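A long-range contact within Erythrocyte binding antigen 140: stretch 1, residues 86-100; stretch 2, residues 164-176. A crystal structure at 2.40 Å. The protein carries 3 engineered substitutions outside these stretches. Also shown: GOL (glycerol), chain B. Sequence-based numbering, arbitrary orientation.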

# COMPACT_ATOMS: atom_id res chain seq x y z
N PHE A 86 -6.91 15.02 -32.98
CA PHE A 86 -8.01 14.99 -33.93
C PHE A 86 -7.56 14.34 -35.23
O PHE A 86 -8.29 13.55 -35.83
N CYS A 87 -6.35 14.67 -35.67
CA CYS A 87 -5.79 14.10 -36.89
C CYS A 87 -5.74 12.57 -36.81
O CYS A 87 -6.24 11.88 -37.69
N ASN A 88 -5.14 12.06 -35.75
CA ASN A 88 -4.99 10.62 -35.59
C ASN A 88 -6.32 9.89 -35.45
O ASN A 88 -6.47 8.77 -35.94
N GLU A 89 -7.29 10.52 -34.80
CA GLU A 89 -8.57 9.87 -34.57
C GLU A 89 -9.40 9.84 -35.86
O GLU A 89 -10.14 8.88 -36.10
N LEU A 90 -9.26 10.86 -36.70
CA LEU A 90 -9.87 10.84 -38.02
C LEU A 90 -9.39 9.61 -38.77
O LEU A 90 -10.18 8.83 -39.31
N ARG A 91 -8.07 9.45 -38.80
CA ARG A 91 -7.44 8.39 -39.56
C ARG A 91 -7.81 7.03 -38.98
O ARG A 91 -8.16 6.10 -39.72
N ASN A 92 -7.74 6.90 -37.66
CA ASN A 92 -7.98 5.62 -37.02
C ASN A 92 -9.44 5.20 -37.12
O ASN A 92 -9.74 4.01 -37.17
N SER A 93 -10.34 6.17 -37.16
CA SER A 93 -11.75 5.84 -37.34
C SER A 93 -12.02 5.42 -38.77
O SER A 93 -12.83 4.52 -39.01
N PHE A 94 -11.35 6.06 -39.73
CA PHE A 94 -11.51 5.68 -41.12
C PHE A 94 -11.08 4.22 -41.30
O PHE A 94 -11.72 3.46 -42.02
N SER A 95 -10.00 3.86 -40.63
CA SER A 95 -9.47 2.51 -40.73
C SER A 95 -10.43 1.49 -40.13
O SER A 95 -10.57 0.39 -40.65
N ASP A 96 -11.11 1.87 -39.05
CA ASP A 96 -12.07 0.98 -38.41
C ASP A 96 -13.33 0.82 -39.27
O ASP A 96 -13.93 -0.25 -39.29
N PHE A 97 -13.72 1.88 -39.98
CA PHE A 97 -14.80 1.76 -40.95
C PHE A 97 -14.44 0.68 -41.97
O PHE A 97 -15.27 -0.16 -42.32
N ARG A 98 -13.19 0.70 -42.43
CA ARG A 98 -12.71 -0.28 -43.40
C ARG A 98 -12.69 -1.68 -42.81
O ARG A 98 -13.24 -2.62 -43.38
N ASN A 99 -12.04 -1.81 -41.65
CA ASN A 99 -11.78 -3.12 -41.08
C ASN A 99 -13.01 -3.80 -40.49
O ASN A 99 -13.11 -5.02 -40.51
N SER A 100 -13.95 -3.02 -39.97
CA SER A 100 -15.20 -3.58 -39.48
C SER A 100 -16.12 -3.92 -40.66
O SER A 100 -17.09 -4.66 -40.51
N LYS A 164 -1.34 19.39 -43.56
CA LYS A 164 -1.41 19.02 -44.97
C LYS A 164 -1.26 17.51 -45.12
O LYS A 164 -2.00 16.87 -45.87
N GLU A 165 -0.31 16.94 -44.38
CA GLU A 165 0.06 15.54 -44.54
C GLU A 165 -0.99 14.60 -43.96
O GLU A 165 -1.05 13.43 -44.34
N CYS A 166 -1.82 15.10 -43.06
CA CYS A 166 -2.87 14.27 -42.47
C CYS A 166 -4.03 14.04 -43.44
O CYS A 166 -4.86 13.15 -43.22
N ALA A 167 -4.08 14.82 -44.51
CA ALA A 167 -5.16 14.71 -45.49
C ALA A 167 -4.91 13.57 -46.47
O ALA A 167 -5.79 13.25 -47.28
N ILE A 168 -3.74 12.95 -46.41
CA ILE A 168 -3.44 11.80 -47.25
C ILE A 168 -4.11 10.56 -46.68
O ILE A 168 -3.89 10.20 -45.52
N ILE A 169 -4.93 9.89 -47.50
CA ILE A 169 -5.63 8.69 -47.08
C ILE A 169 -4.69 7.73 -46.34
O ILE A 169 -3.56 7.52 -46.78
N PRO A 170 -5.14 7.18 -45.21
CA PRO A 170 -4.30 6.28 -44.41
C PRO A 170 -3.95 5.00 -45.15
O PRO A 170 -4.80 4.43 -45.83
N ALA A 171 -2.71 4.54 -45.01
CA ALA A 171 -2.31 3.26 -45.56
C ALA A 171 -3.12 2.16 -44.89
O ALA A 171 -3.53 2.29 -43.73
N GLU A 172 -3.36 1.08 -45.62
CA GLU A 172 -4.13 -0.04 -45.12
C GLU A 172 -3.24 -0.98 -44.30
O GLU A 172 -2.18 -1.39 -44.75
N GLU A 173 -3.69 -1.28 -43.08
CA GLU A 173 -2.96 -2.18 -42.19
C GLU A 173 -3.96 -2.98 -41.36
O GLU A 173 -5.09 -2.54 -41.15
N PRO A 174 -3.54 -4.16 -40.88
CA PRO A 174 -4.40 -4.93 -39.97
C PRO A 174 -4.86 -4.09 -38.79
O PRO A 174 -4.11 -3.23 -38.32
N GLN A 175 -6.07 -4.34 -38.31
CA GLN A 175 -6.64 -3.54 -37.23
C GLN A 175 -5.75 -3.55 -35.99
O GLN A 175 -5.54 -2.51 -35.36
N ILE A 176 -5.24 -4.72 -35.65
CA ILE A 176 -4.48 -4.87 -34.41
C ILE A 176 -3.18 -4.08 -34.44
O ILE A 176 -2.70 -3.62 -33.41

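A helix lies beside a mostly loop segment that starts as a 3-10 turn and ends at the start of a second helix, the two pinned at one end by a disulfide and held along their length by mainly polar side chains, with a small apolar patch between. The two stretches bury 689 Å² in all.

Cys87 and Cys166, both t, form the disulfide, with SG to SG at 2.0 Å and a chi3 of 108°. One helical turn on, Arg91 points toward the loop with chi1 m and chi2 t. Its NH1 donates to Ile168 O at 2.9 Å and, weakly, to Cys166 O at 3.1 Å. These carbonyls lie near the guanidinium plane, while Pro170 CB covers one face. Water 1 extends the link: it accepts from Arg91 NH2 at 2.6 Å and donates to Ile169 O at 2.7 Å.

A glycerol, probably from the crystallisation liquor, sits beside Arg91. Its O2 accepts from Arg91 NE and Arg91 NH2, both at 3.3 Å. Glycerol O3 lies 2.7 Å from Glu173 OE1, so the molecule reaches both stretches. Water 3 also bridges them, 3.0 Å from Ser95 OG and donating to Ala171 O at 2.5 Å.

Phe94, chi1 t, supplies the apolar patch. Its CD2 lies 3.8 Å from Pro170 CD, and its CE2 3.9 Å from Ile169 CG1. The CB of Ile169 points away, but its t rotamer brings the side chain back to the ring.

Further along, Arg98 extends with chi1 to chi3 all t. Its NH2 makes a salt bridge to Glu172 OE1 at 3.3 Å, and Glu172 CG lies over one guanidinium face. Asn99, chi1 m, donates weakly from ND2 to Glu173 O at 3.5 Å. Gln175, chi1 and chi2 t, reaches back to the helix, where its NE2 donates to Asp96 OD1 at 2.9 Å.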

# COMPACT_ATOMS: atom_id res chain seq x y z
CB PHE A 86 -8.53 16.40 -34.18
CG PHE A 86 -9.56 16.48 -35.27
CD1 PHE A 86 -10.72 15.72 -35.20
CD2 PHE A 86 -9.37 17.32 -36.35
CE1 PHE A 86 -11.67 15.79 -36.19
CE2 PHE A 86 -10.32 17.39 -37.35
CZ PHE A 86 -11.47 16.63 -37.27
CB CYS A 87 -4.39 14.64 -37.14
SG CYS A 87 -3.48 13.75 -38.43
CB ASN A 88 -4.09 10.31 -34.39
CG ASN A 88 -2.67 10.80 -34.60
OD1 ASN A 88 -2.24 11.00 -35.73
ND2 ASN A 88 -1.95 10.99 -33.51
CB GLU A 89 -9.32 10.55 -33.42
CG GLU A 89 -8.59 10.39 -32.08
CD GLU A 89 -9.40 10.84 -30.88
OE1 GLU A 89 -10.60 11.15 -31.03
OE2 GLU A 89 -8.84 10.89 -29.77
CB LEU A 90 -9.50 12.09 -38.83
CG LEU A 90 -10.35 13.34 -38.66
CD1 LEU A 90 -9.71 14.48 -39.43
CD2 LEU A 90 -11.78 13.12 -39.14
CB ARG A 91 -5.92 8.57 -39.56
CG ARG A 91 -5.47 9.93 -40.11
CD ARG A 91 -3.97 10.17 -39.91
NE ARG A 91 -3.17 9.27 -40.73
CZ ARG A 91 -2.94 9.45 -42.03
NH1 ARG A 91 -3.46 10.49 -42.67
NH2 ARG A 91 -2.21 8.57 -42.69
CB ASN A 92 -7.53 5.66 -35.57
CG ASN A 92 -6.03 5.69 -35.44
OD1 ASN A 92 -5.32 5.38 -36.39
ND2 ASN A 92 -5.54 6.06 -34.26
CB SER A 93 -12.65 6.99 -36.93
OG SER A 93 -12.92 6.93 -35.54
CB PHE A 94 -10.69 6.57 -42.05
CG PHE A 94 -10.78 6.19 -43.50
CD1 PHE A 94 -11.91 6.49 -44.24
CD2 PHE A 94 -9.74 5.52 -44.12
CE1 PHE A 94 -12.00 6.15 -45.57
CE2 PHE A 94 -9.82 5.17 -45.45
CZ PHE A 94 -10.95 5.49 -46.18
CB SER A 95 -8.12 2.43 -40.03
OG SER A 95 -7.20 3.34 -40.60
CB ASP A 96 -12.44 1.48 -37.02
CG ASP A 96 -11.41 1.10 -35.97
OD1 ASP A 96 -10.78 0.03 -36.12
OD2 ASP A 96 -11.22 1.87 -35.00
CB PHE A 97 -15.06 3.08 -41.68
CG PHE A 97 -15.93 4.04 -40.92
CD1 PHE A 97 -17.21 3.68 -40.54
CD2 PHE A 97 -15.47 5.31 -40.59
CE1 PHE A 97 -18.02 4.57 -39.84
CE2 PHE A 97 -16.27 6.20 -39.90
CZ PHE A 97 -17.55 5.83 -39.52
CB ARG A 98 -11.30 0.09 -43.86
CG ARG A 98 -10.66 -0.96 -44.77
CD ARG A 98 -9.24 -0.58 -45.13
NE ARG A 98 -8.59 -1.58 -45.96
CZ ARG A 98 -7.84 -2.58 -45.51
NH1 ARG A 98 -7.60 -2.73 -44.21
NH2 ARG A 98 -7.30 -3.44 -46.37
CB ASN A 99 -10.66 -3.03 -40.05
CG ASN A 99 -9.30 -2.83 -40.70
OD1 ASN A 99 -9.12 -3.15 -41.87
ND2 ASN A 99 -8.34 -2.31 -39.94
CB SER A 100 -15.90 -2.61 -38.53
OG SER A 100 -16.22 -1.40 -39.19
CB LYS A 164 -0.32 19.76 -45.75
CG LYS A 164 -0.13 19.31 -47.19
CD LYS A 164 1.08 20.00 -47.80
CE LYS A 164 1.36 19.53 -49.22
NZ LYS A 164 2.58 20.18 -49.78
CB GLU A 165 1.44 15.26 -43.91
CG GLU A 165 1.90 16.26 -42.85
CD GLU A 165 2.40 17.57 -43.43
OE1 GLU A 165 2.26 18.62 -42.77
OE2 GLU A 165 2.94 17.55 -44.56
CB CYS A 166 -3.39 14.88 -41.17
SG CYS A 166 -4.45 13.75 -40.22
CB ALA A 167 -5.32 16.02 -46.24
CB ILE A 168 -1.92 11.53 -47.38
CG1 ILE A 168 -1.20 12.77 -47.91
CG2 ILE A 168 -1.66 10.35 -48.31
CD1 ILE A 168 -1.71 13.25 -49.25
CB ILE A 169 -6.26 7.97 -48.29
CG1 ILE A 169 -7.18 6.84 -47.82
CG2 ILE A 169 -5.19 7.42 -49.23
CD1 ILE A 169 -8.02 6.25 -48.94
CB PRO A 170 -5.18 5.97 -43.19
CG PRO A 170 -6.21 7.03 -43.16
CD PRO A 170 -6.45 7.40 -44.58
CB ALA A 171 -0.82 3.02 -45.36
CB GLU A 172 -4.76 -0.80 -46.29
CG GLU A 172 -5.78 0.04 -47.05
CD GLU A 172 -6.25 -0.61 -48.33
OE1 GLU A 172 -5.70 -1.67 -48.70
OE2 GLU A 172 -7.17 -0.05 -48.97
CB GLU A 173 -2.08 -1.39 -41.23
CG GLU A 173 -1.16 -0.37 -41.86
CD GLU A 173 -0.26 0.29 -40.82
OE1 GLU A 173 -0.06 1.52 -40.88
OE2 GLU A 173 0.26 -0.43 -39.94
CB PRO A 174 -3.48 -6.06 -39.51
CG PRO A 174 -2.53 -6.24 -40.63
CD PRO A 174 -2.29 -4.87 -41.19
CB GLN A 175 -8.04 -4.04 -36.85
CG GLN A 175 -8.66 -3.25 -35.71
CD GLN A 175 -10.05 -3.72 -35.37
OE1 GLN A 175 -10.24 -4.83 -34.88
NE2 GLN A 175 -11.04 -2.86 -35.61
CB ILE A 176 -4.18 -6.34 -34.11
CG1 ILE A 176 -3.67 -6.48 -32.67
CG2 ILE A 176 -3.17 -6.90 -35.11
CD1 ILE A 176 -3.62 -7.89 -32.20
C1 GOL B . -3.58 5.31 -38.83
O1 GOL B . -4.83 4.96 -39.40
C2 GOL B . -2.43 5.04 -39.80
O2 GOL B . -2.00 6.25 -40.37
C3 GOL B . -2.86 4.08 -40.91
O3 GOL B . -1.73 3.55 -41.56
O HOH W 1 -1.54 8.37 -45.21
O HOH W 2 -0.71 5.83 -43.05
O HOH W 3 -5.87 2.02 -42.94